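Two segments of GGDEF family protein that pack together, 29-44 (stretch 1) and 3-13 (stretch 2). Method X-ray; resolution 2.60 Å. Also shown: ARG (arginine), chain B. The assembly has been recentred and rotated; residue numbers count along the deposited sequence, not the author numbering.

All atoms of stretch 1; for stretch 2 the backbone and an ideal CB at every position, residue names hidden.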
ATOM      1  N   ASN A  29     -27.276 -14.373  38.733  1.00 46.16           N
ATOM      2  CA  ASN A  29     -28.466 -13.957  39.468  1.00 43.65           C
ATOM      3  C   ASN A  29     -28.302 -12.527  40.008  1.00 39.55           C
ATOM      4  O   ASN A  29     -28.456 -12.300  41.208  1.00 41.50           O
ATOM      5  CB  ASN A  29     -28.747 -14.947  40.613  1.00 46.26           C
ATOM      6  CG  ASN A  29     -30.118 -14.759  41.255  1.00 51.66           C
ATOM      7  OD1 ASN A  29     -30.838 -13.801  40.972  1.00 51.50           O
ATOM      8  ND2 ASN A  29     -30.472 -15.679  42.149  1.00 54.90           N
ATOM      9  N   LEU A  30     -27.986 -11.571  39.132  1.00 38.24           N
ATOM     10  CA  LEU A  30     -27.747 -10.183  39.552  1.00 39.52           C
ATOM     11  C   LEU A  30     -28.877  -9.267  39.108  1.00 38.65           C
ATOM     12  O   LEU A  30     -29.411  -9.419  38.016  1.00 43.83           O
ATOM     13  CB  LEU A  30     -26.426  -9.649  38.985  1.00 41.27           C
ATOM     14  CG  LEU A  30     -25.171 -10.494  39.194  1.00 46.24           C
ATOM     15  CD1 LEU A  30     -24.032  -9.966  38.353  1.00 38.26           C
ATOM     16  CD2 LEU A  30     -24.782 -10.506  40.649  1.00 54.01           C
ATOM     17  N   GLU A  31     -29.218  -8.302  39.957  1.00 43.51           N
ATOM     18  CA  GLU A  31     -30.185  -7.278  39.618  1.00 36.63           C
ATOM     19  C   GLU A  31     -29.486  -6.196  38.864  1.00 37.08           C
ATOM     20  O   GLU A  31     -28.749  -5.410  39.445  1.00 57.78           O
ATOM     21  CB  GLU A  31     -30.857  -6.711  40.869  1.00 37.87           C
ATOM     22  CG  GLU A  31     -31.774  -7.698  41.530  1.00 48.47           C
ATOM     23  CD  GLU A  31     -32.828  -8.242  40.568  1.00 50.14           C
ATOM     24  OE1 GLU A  31     -33.209  -7.529  39.614  1.00 57.83           O
ATOM     25  OE2 GLU A  31     -33.275  -9.392  40.767  1.00 44.68           O
ATOM     26  N   ILE A  32     -29.702  -6.164  37.560  1.00 35.86           N
ATOM     27  CA  ILE A  32     -29.109  -5.134  36.740  1.00 36.23           C
ATOM     28  C   ILE A  32     -30.137  -4.047  36.548  1.00 53.31           C
ATOM     29  O   ILE A  32     -31.337  -4.310  36.545  1.00 55.11           O
ATOM     30  CB  ILE A  32     -28.623  -5.696  35.368  1.00 52.02           C
ATOM     31  CG1 ILE A  32     -27.356  -6.538  35.561  1.00 55.81           C
ATOM     32  CG2 ILE A  32     -28.362  -4.597  34.361  1.00 35.04           C
ATOM     33  CD1 ILE A  32     -26.428  -6.036  36.673  1.00 54.47           C
ATOM     34  N   GLU A  33     -29.656  -2.816  36.442  1.00 56.86           N
ATOM     35  CA  GLU A  33     -30.475  -1.679  36.073  1.00 52.44           C
ATOM     36  C   GLU A  33     -29.775  -0.819  35.028  1.00 45.44           C
ATOM     37  O   GLU A  33     -28.784  -0.161  35.337  1.00 47.19           O
ATOM     38  CB  GLU A  33     -30.780  -0.834  37.299  1.00 60.21           C
ATOM     39  CG  GLU A  33     -31.503   0.447  36.971  1.00 70.93           C
ATOM     40  CD  GLU A  33     -32.065   1.112  38.199  1.00 83.29           C
ATOM     41  OE1 GLU A  33     -31.869   0.569  39.314  1.00 81.97           O
ATOM     42  OE2 GLU A  33     -32.715   2.173  38.052  1.00 87.95           O
ATOM     43  N   TYR A  34     -30.289  -0.794  33.806  1.00 37.36           N
ATOM     44  CA  TYR A  34     -29.654   0.034  32.790  1.00 43.46           C
ATOM     45  C   TYR A  34     -29.994   1.510  33.001  1.00 44.08           C
ATOM     46  O   TYR A  34     -31.116   1.867  33.389  1.00 39.60           O
ATOM     47  CB  TYR A  34     -30.042  -0.427  31.381  1.00 35.94           C
ATOM     48  CG  TYR A  34     -29.576  -1.830  31.105  1.00 34.56           C
ATOM     49  CD1 TYR A  34     -28.251  -2.103  30.860  1.00 34.66           C
ATOM     50  CD2 TYR A  34     -30.467  -2.892  31.138  1.00 36.45           C
ATOM     51  CE1 TYR A  34     -27.819  -3.385  30.636  1.00 44.33           C
ATOM     52  CE2 TYR A  34     -30.051  -4.173  30.924  1.00 36.42           C
ATOM     53  CZ  TYR A  34     -28.724  -4.426  30.666  1.00 40.49           C
ATOM     54  OH  TYR A  34     -28.307  -5.732  30.440  1.00 34.30           O
ATOM     55  N   VAL A  35     -29.003   2.362  32.756  1.00 40.19           N
ATOM     56  CA  VAL A  35     -29.182   3.809  32.841  1.00 48.33           C
ATOM     57  C   VAL A  35     -28.766   4.497  31.537  1.00 49.00           C
ATOM     58  O   VAL A  35     -27.585   4.483  31.183  1.00 56.33           O
ATOM     59  CB  VAL A  35     -28.383   4.366  34.036  1.00 43.93           C
ATOM     60  CG1 VAL A  35     -28.476   5.871  34.116  1.00 52.97           C
ATOM     61  CG2 VAL A  35     -28.904   3.747  35.317  1.00 44.10           C
ATOM     62  N   ASN A  36     -29.726   5.065  30.801  1.00 51.09           N
ATOM     63  CA  ASN A  36     -29.393   5.791  29.563  1.00 45.49           C
ATOM     64  C   ASN A  36     -28.612   7.060  29.874  1.00 58.78           C
ATOM     65  O   ASN A  36     -29.022   7.862  30.716  1.00 65.16           O
ATOM     66  CB  ASN A  36     -30.655   6.147  28.765  1.00 45.90           C
ATOM     67  CG  ASN A  36     -30.342   6.635  27.318  1.00 66.98           C
ATOM     68  OD1 ASN A  36     -29.311   7.261  27.061  1.00 63.15           O
ATOM     69  ND2 ASN A  36     -31.248   6.343  26.382  1.00 63.77           N
ATOM     70  N   TYR A  37     -27.472   7.226  29.214  1.00 63.27           N
ATOM     71  CA  TYR A  37     -26.732   8.483  29.265  1.00 46.02           C
ATOM     72  C   TYR A  37     -26.750   9.100  27.883  1.00 50.90           C
ATOM     73  O   TYR A  37     -26.498   8.424  26.887  1.00 51.74           O
ATOM     74  CB  TYR A  37     -25.301   8.264  29.735  1.00 46.67           C
ATOM     75  CG  TYR A  37     -25.196   8.006  31.212  1.00 61.49           C
ATOM     76  CD1 TYR A  37     -25.079   9.061  32.107  1.00 59.02           C
ATOM     77  CD2 TYR A  37     -25.233   6.707  31.724  1.00 57.14           C
ATOM     78  CE1 TYR A  37     -24.988   8.834  33.476  1.00 60.40           C
ATOM     79  CE2 TYR A  37     -25.142   6.473  33.085  1.00 50.21           C
ATOM     80  CZ  TYR A  37     -25.021   7.547  33.954  1.00 57.00           C
ATOM     81  OH  TYR A  37     -24.924   7.348  35.302  1.00 54.38           O
ATOM     82  N   PRO A  38     -27.048  10.394  27.803  1.00 62.04           N
ATOM     83  CA  PRO A  38     -27.174  11.010  26.474  1.00 59.35           C
ATOM     84  C   PRO A  38     -25.847  11.091  25.701  1.00 58.91           C
ATOM     85  O   PRO A  38     -25.867  11.326  24.486  1.00 60.36           O
ATOM     86  CB  PRO A  38     -27.710  12.404  26.790  1.00 62.60           C
ATOM     87  CG  PRO A  38     -27.259  12.666  28.201  1.00 61.56           C
ATOM     88  CD  PRO A  38     -27.262  11.351  28.901  1.00 65.43           C
ATOM     89  N   SER A  39     -24.723  10.893  26.388  1.00 52.04           N
ATOM     90  CA  SER A  39     -23.408  10.934  25.743  1.00 54.34           C
ATOM     91  C   SER A  39     -22.389   9.986  26.376  1.00 53.27           C
ATOM     92  O   SER A  39     -22.432   9.685  27.581  1.00 53.92           O
ATOM     93  CB  SER A  39     -22.856  12.363  25.765  1.00 67.84           C
ATOM     94  OG  SER A  39     -21.438  12.374  25.665  1.00 76.10           O
ATOM     95  N   PHE A  40     -21.454   9.530  25.561  1.00 49.50           N
ATOM     96  CA  PHE A  40     -20.440   8.594  26.025  1.00 60.63           C
ATOM     97  C   PHE A  40     -19.552   9.192  27.109  1.00 60.38           C
ATOM     98  O   PHE A  40     -19.044   8.489  27.982  1.00 59.99           O
ATOM     99  CB  PHE A  40     -19.582   8.133  24.852  1.00 59.34           C
ATOM    100  CG  PHE A  40     -18.267   7.539  25.257  1.00 58.25           C
ATOM    101  CD1 PHE A  40     -18.184   6.215  25.642  1.00 55.14           C
ATOM    102  CD2 PHE A  40     -17.118   8.301  25.235  1.00 57.26           C
ATOM    103  CE1 PHE A  40     -16.986   5.670  25.989  1.00 53.82           C
ATOM    104  CE2 PHE A  40     -15.909   7.759  25.589  1.00 61.28           C
ATOM    105  CZ  PHE A  40     -15.843   6.439  25.959  1.00 62.32           C
ATOM    106  N   ASN A  41     -19.340  10.491  27.057  1.00 62.91           N
ATOM    107  CA  ASN A  41     -18.476  11.093  28.047  1.00 66.33           C
ATOM    108  C   ASN A  41     -19.245  11.320  29.351  1.00 67.05           C
ATOM    109  O   ASN A  41     -18.659  11.247  30.439  1.00 64.65           O
ATOM    110  CB  ASN A  41     -17.881  12.360  27.467  1.00 69.93           C
ATOM    111  CG  ASN A  41     -16.919  13.073  28.407  1.00 75.89           C
ATOM    112  OD1 ASN A  41     -17.339  13.880  29.242  1.00 78.88           O
ATOM    113  ND2 ASN A  41     -15.623  12.803  28.255  1.00 75.38           N
ATOM    114  N   ASP A  42     -20.560  11.538  29.239  1.00 70.71           N
ATOM    115  CA  ASP A  42     -21.466  11.433  30.393  1.00 68.41           C
ATOM    116  C   ASP A  42     -21.289  10.090  31.098  1.00 60.01           C
ATOM    117  O   ASP A  42     -21.268  10.037  32.317  1.00 69.05           O
ATOM    118  CB  ASP A  42     -22.934  11.583  29.975  1.00 69.79           C
ATOM    119  CG  ASP A  42     -23.367  13.026  29.833  1.00 81.26           C
ATOM    120  OD1 ASP A  42     -22.499  13.926  29.796  1.00 81.67           O
ATOM    121  OD2 ASP A  42     -24.592  13.256  29.748  1.00 86.36           O
ATOM    122  N   ILE A  43     -21.190   9.008  30.321  1.00 63.28           N
ATOM    123  CA  ILE A  43     -21.027   7.678  30.894  1.00 64.01           C
ATOM    124  C   ILE A  43     -19.723   7.620  31.692  1.00 64.28           C
ATOM    125  O   ILE A  43     -19.729   7.215  32.853  1.00 71.53           O
ATOM    126  CB  ILE A  43     -21.052   6.551  29.803  1.00 46.58           C
ATOM    127  CG1 ILE A  43     -22.481   6.285  29.335  1.00 48.52           C
ATOM    128  CG2 ILE A  43     -20.442   5.278  30.334  1.00 45.82           C
ATOM    129  CD1 ILE A  43     -22.591   5.192  28.306  1.00 51.15           C
ATOM    130  N   LEU A  44     -18.621   8.047  31.083  1.00 63.55           N
ATOM    131  CA  LEU A  44     -17.311   8.040  31.749  1.00 68.85           C
ATOM    132  C   LEU A  44     -17.295   8.768  33.110  1.00 74.96           C
ATOM    133  O   LEU A  44     -16.739   8.247  34.089  1.00 77.31           O
ATOM    134  CB  LEU A  44     -16.242   8.651  30.825  1.00 70.64           C
ATOM    135  CG  LEU A  44     -15.231   7.686  30.184  1.00 66.29           C
ATOM    136  CD1 LEU A  44     -15.946   6.630  29.393  1.00 49.99           C
ATOM    137  CD2 LEU A  44     -14.231   8.419  29.298  1.00 62.02           C
ATOM    138  N   UNK A   3     -30.022  -6.825  49.916  1.00 68.29           N
ATOM    139  CA  UNK A   3     -30.303  -6.676  48.493  1.00 63.22           C
ATOM    140  C   UNK A   3     -29.884  -5.298  47.990  1.00 74.12           C
ATOM    141  O   UNK A   3     -29.839  -4.336  48.755  1.00 82.00           O
ATOM    142  CB  UNK A   3     -31.790  -6.907  48.218  1.00 63.22           C
ATOM    143  N   UNK A   4     -29.581  -5.213  46.699  1.00 76.36           N
ATOM    144  CA  UNK A   4     -29.166  -3.955  46.091  1.00 71.62           C
ATOM    145  C   UNK A   4     -29.465  -3.938  44.596  1.00 73.63           C
ATOM    146  O   UNK A   4     -30.333  -4.670  44.119  1.00 79.48           O
ATOM    147  CB  UNK A   4     -27.674  -3.716  46.331  1.00 71.62           C
ATOM    148  N   UNK A   5     -28.741  -3.100  43.861  1.00 67.45           N
ATOM    149  CA  UNK A   5     -28.927  -2.987  42.420  1.00 63.05           C
ATOM    150  C   UNK A   5     -27.702  -2.371  41.754  1.00 68.34           C
ATOM    151  O   UNK A   5     -27.206  -1.330  42.184  1.00 73.76           O
ATOM    152  CB  UNK A   5     -30.171  -2.153  42.108  1.00 63.05           C
ATOM    153  N   UNK A   6     -27.218  -3.021  40.699  1.00 59.82           N
ATOM    154  CA  UNK A   6     -26.047  -2.538  39.971  1.00 52.54           C
ATOM    155  C   UNK A   6     -26.463  -1.695  38.782  1.00 53.28           C
ATOM    156  O   UNK A   6     -27.194  -2.163  37.907  1.00 50.80           O
ATOM    157  CB  UNK A   6     -25.179  -3.709  39.507  1.00 52.54           C
ATOM    158  N   UNK A   7     -25.994  -0.449  38.754  1.00 45.79           N
ATOM    159  CA  UNK A   7     -26.336   0.473  37.688  1.00 50.05           C
ATOM    160  C   UNK A   7     -25.327   0.365  36.559  1.00 47.79           C
ATOM    161  O   UNK A   7     -24.149   0.683  36.736  1.00 46.07           O
ATOM    162  CB  UNK A   7     -26.402   1.908  38.214  1.00 50.05           C
ATOM    163  N   UNK A   8     -25.768  -0.101  35.400  1.00 48.10           N
ATOM    164  CA  UNK A   8     -24.853  -0.162  34.268  1.00 47.93           C
ATOM    165  C   UNK A   8     -25.291   0.816  33.175  1.00 47.03           C
ATOM    166  O   UNK A   8     -26.478   0.928  32.833  1.00 47.29           O
ATOM    167  CB  UNK A   8     -24.781  -1.586  33.714  1.00 47.93           C
ATOM    168  N   UNK A   9     -24.305   1.556  32.673  1.00 50.55           N
ATOM    169  CA  UNK A   9     -24.523   2.689  31.784  1.00 51.02           C
ATOM    170  C   UNK A   9     -24.787   2.268  30.356  1.00 47.66           C
ATOM    171  O   UNK A   9     -24.200   1.292  29.878  1.00 45.77           O
ATOM    172  CB  UNK A   9     -23.315   3.627  31.824  1.00 51.02           C
ATOM    173  N   UNK A  10     -25.637   3.017  29.672  1.00 44.68           N
ATOM    174  CA  UNK A  10     -25.836   2.847  28.244  1.00 48.13           C
ATOM    175  C   UNK A  10     -26.001   4.136  27.447  1.00 50.75           C
ATOM    176  O   UNK A  10     -26.608   5.076  27.895  1.00 44.75           O
ATOM    177  CB  UNK A  10     -27.068   1.968  28.019  1.00 48.13           C
ATOM    178  N   UNK A  11     -25.464   4.133  26.230  1.00 42.73           N
ATOM    179  CA  UNK A  11     -25.594   5.264  25.318  1.00 39.34           C
ATOM    180  C   UNK A  11     -26.260   4.839  24.009  1.00 51.52           C
ATOM    181  O   UNK A  11     -25.726   4.013  23.270  1.00 52.28           O
ATOM    182  CB  UNK A  11     -24.222   5.880  25.037  1.00 39.34           C
ATOM    183  N   UNK A  12     -27.427   5.412  23.733  1.00 50.21           N
ATOM    184  CA  UNK A  12     -28.173   5.104  22.545  1.00 36.55           C
ATOM    185  C   UNK A  12     -28.499   3.621  22.532  1.00 43.89           C
ATOM    186  O   UNK A  12     -28.804   3.069  23.543  1.00 34.50           O
ATOM    187  CB  UNK A  12     -27.396   5.511  21.291  1.00 36.55           C
ATOM    188  N   UNK A  13     -28.475   2.998  21.370  1.00 43.28           N
ATOM    189  CA  UNK A  13     -28.801   1.593  21.217  1.00 45.19           C
ATOM    190  C   UNK A  13     -27.599   0.773  21.570  1.00 47.19           C
ATOM    191  O   UNK A  13     -26.803   0.463  20.733  1.00 42.87           O
ATOM    192  CB  UNK A  13     -29.275   1.278  19.797  1.00 45.19           C
TER
HETATM  193  N   ARG B 501     -14.441   2.222  22.831  1.00 67.91           N
HETATM  194  CA  ARG B 501     -14.110   3.600  22.503  1.00 65.94           C
HETATM  195  C   ARG B 501     -13.701   4.371  23.753  1.00 67.16           C
HETATM  196  O   ARG B 501     -12.985   5.369  23.686  1.00 74.77           O
HETATM  197  CB  ARG B 501     -15.286   4.280  21.825  1.00 42.07           C
HETATM  198  CG  ARG B 501     -16.516   4.413  22.703  1.00 41.90           C
HETATM  199  CD  ARG B 501     -17.690   4.782  21.823  1.00 53.27           C
HETATM  200  NE  ARG B 501     -18.893   5.028  22.589  1.00 55.31           N
HETATM  201  CZ  ARG B 501     -19.628   4.074  23.142  1.00 45.67           C
HETATM  202  NH1 ARG B 501     -19.273   2.798  23.025  1.00 40.59           N
HETATM  203  NH2 ARG B 501     -20.711   4.404  23.825  1.00 46.78           N
HETATM  204  OXT ARG B 501     -14.079   4.012  24.862  1.00 70.24           O

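Positions 6 to 10 run parallel to strand 32-36 as its neighbour in a sheet, so their CB atoms alternate between two faces.

Position 3 has nothing of stretch 1 near its ideal CB, so many residues would do. It is Ser3. Position 4 points away. It is Thr4.

Position 5 points sideways; its ideal CB lies 4.3 Å from Glu33 OE1. A small polar or basic residue would suit. It is Thr5. Its CG2 lies 3.3 Å from Glu33 OE1, while its OG1 donates to Thr4 O at 2.6 Å.

Position 6 shares a face with Ile32, whose CD1 is 3.9 Å from the ideal CB. Leu30 lies further out, so a large apolar or aromatic side chain fits. It is Tyr6. Its ring reaches Leu30, CE2 to CD2 4.3 Å. Its N donates to Glu31 O at 3.1 Å, and its O accepts from Glu33 N at 2.9 Å.

Position 7 lies on the other face, beside Glu33 and Val35. The carboxylate favours a basic residue, and a long one could also cover Val35. It is Lys7. NZ forms a salt bridge with Glu33 OE1 at 2.7 Å, and CD lies 4.1 Å from Val35 CG2.

Position 8 returns to the face of Ile32 and Tyr34. Valine, isoleucine or leucine would suit. It is Val8. CG1 meets Ile32 CG2 at 3.5 Å and CG2 meets Tyr34 CD1 at 3.4 Å. Val8 N donates to Glu33 O at 3.0 Å, and Val8 O accepts from Val35 N at 2.9 Å.

Position 9 is tight: its ideal CB is 3.6 Å from both Tyr37 CE2 and Ile43 CG2. A small residue is expected. It is Ala9, whose methyl touches both.

Position 10 shares its face with Tyr34 and Asn36, with room for a medium side chain, polar or beta-branched. It is Thr10. Its CG2 is 3.8 Å from Tyr34 CD1. Its N donates to Val35 O at 2.9 Å, and its O accepts from Tyr37 N at 2.7 Å.

Position 11 points sideways, its ideal CB 3.7 Å from Ile43 CD1. The guanidinium of the bound arginine is nearby, so an acidic residue with an aliphatic stem is attractive. It is Glu11. CG packs 3.4 Å from Tyr37 O, and OE2 accepts from arginine NH2 at 3.0 Å. A water bridges OE1 and Pro38 O.

Position 12 points away, with phi 59° and psi -143°, a region that chiefly favours glycine. It is nevertheless Ala12. Position 13 also points away. It is Asp13, hydrogen-bonded elsewhere in the structure.

Stretch 2 3-13: STTYKVATEAD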
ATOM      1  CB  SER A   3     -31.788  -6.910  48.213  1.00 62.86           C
ATOM      2  OG  SER A   3     -32.118  -6.556  46.880  1.00 62.62           O
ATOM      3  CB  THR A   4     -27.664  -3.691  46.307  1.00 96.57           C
ATOM      4  OG1 THR A   4     -27.341  -2.364  45.873  1.00 96.18           O
ATOM      5  CG2 THR A   4     -26.829  -4.692  45.523  1.00 93.31           C
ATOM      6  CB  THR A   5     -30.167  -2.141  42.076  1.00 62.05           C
ATOM      7  OG1 THR A   5     -31.327  -2.715  42.691  1.00 68.04           O
ATOM      8  CG2 THR A   5     -30.373  -2.086  40.570  1.00 43.99           C
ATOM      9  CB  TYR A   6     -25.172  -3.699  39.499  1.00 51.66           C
ATOM     10  CG  TYR A   6     -24.661  -4.556  40.622  1.00 58.16           C
ATOM     11  CD1 TYR A   6     -23.466  -4.258  41.250  1.00 61.57           C
ATOM     12  CD2 TYR A   6     -25.385  -5.662  41.069  1.00 58.68           C
ATOM     13  CE1 TYR A   6     -22.991  -5.043  42.293  1.00 62.87           C
ATOM     14  CE2 TYR A   6     -24.920  -6.450  42.113  1.00 59.41           C
ATOM     15  CZ  TYR A   6     -23.721  -6.139  42.717  1.00 60.89           C
ATOM     16  OH  TYR A   6     -23.246  -6.913  43.750  1.00 63.95           O
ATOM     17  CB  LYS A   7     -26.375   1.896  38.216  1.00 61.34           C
ATOM     18  CG  LYS A   7     -27.228   2.077  39.440  1.00 70.29           C
ATOM     19  CD  LYS A   7     -28.705   2.194  39.127  1.00 77.90           C
ATOM     20  CE  LYS A   7     -29.454   2.572  40.411  1.00 87.95           C
ATOM     21  NZ  LYS A   7     -30.886   2.913  40.204  1.00 88.83           N
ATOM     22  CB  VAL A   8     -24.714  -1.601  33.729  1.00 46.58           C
ATOM     23  CG1 VAL A   8     -25.466  -2.582  34.638  1.00 45.40           C
ATOM     24  CG2 VAL A   8     -25.154  -1.707  32.279  1.00 40.99           C
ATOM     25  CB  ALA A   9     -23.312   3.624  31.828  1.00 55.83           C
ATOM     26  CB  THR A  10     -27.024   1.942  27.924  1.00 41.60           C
ATOM     27  OG1 THR A  10     -28.235   2.586  28.275  1.00 42.95           O
ATOM     28  CG2 THR A  10     -26.927   0.691  28.679  1.00 42.54           C
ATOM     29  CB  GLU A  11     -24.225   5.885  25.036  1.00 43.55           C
ATOM     30  CG  GLU A  11     -24.286   7.325  24.553  1.00 46.46           C
ATOM     31  CD  GLU A  11     -23.320   7.600  23.417  1.00 58.84           C
ATOM     32  OE1 GLU A  11     -23.587   8.523  22.618  1.00 59.35           O
ATOM     33  OE2 GLU A  11     -22.296   6.891  23.320  1.00 54.70           O
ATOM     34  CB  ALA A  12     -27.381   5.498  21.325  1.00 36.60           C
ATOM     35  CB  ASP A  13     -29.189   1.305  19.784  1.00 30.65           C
ATOM     36  CG  ASP A  13     -29.795  -0.030  19.610  1.00 39.06           C
ATOM     37  OD1 ASP A  13     -30.402  -0.524  20.531  1.00 28.96           O
ATOM     38  OD2 ASP A  13     -29.695  -0.595  18.539  1.00 39.14           O
TER
HETATM   39  O   HOH W   1     -25.786   9.591  21.756  1.00 56.18           O
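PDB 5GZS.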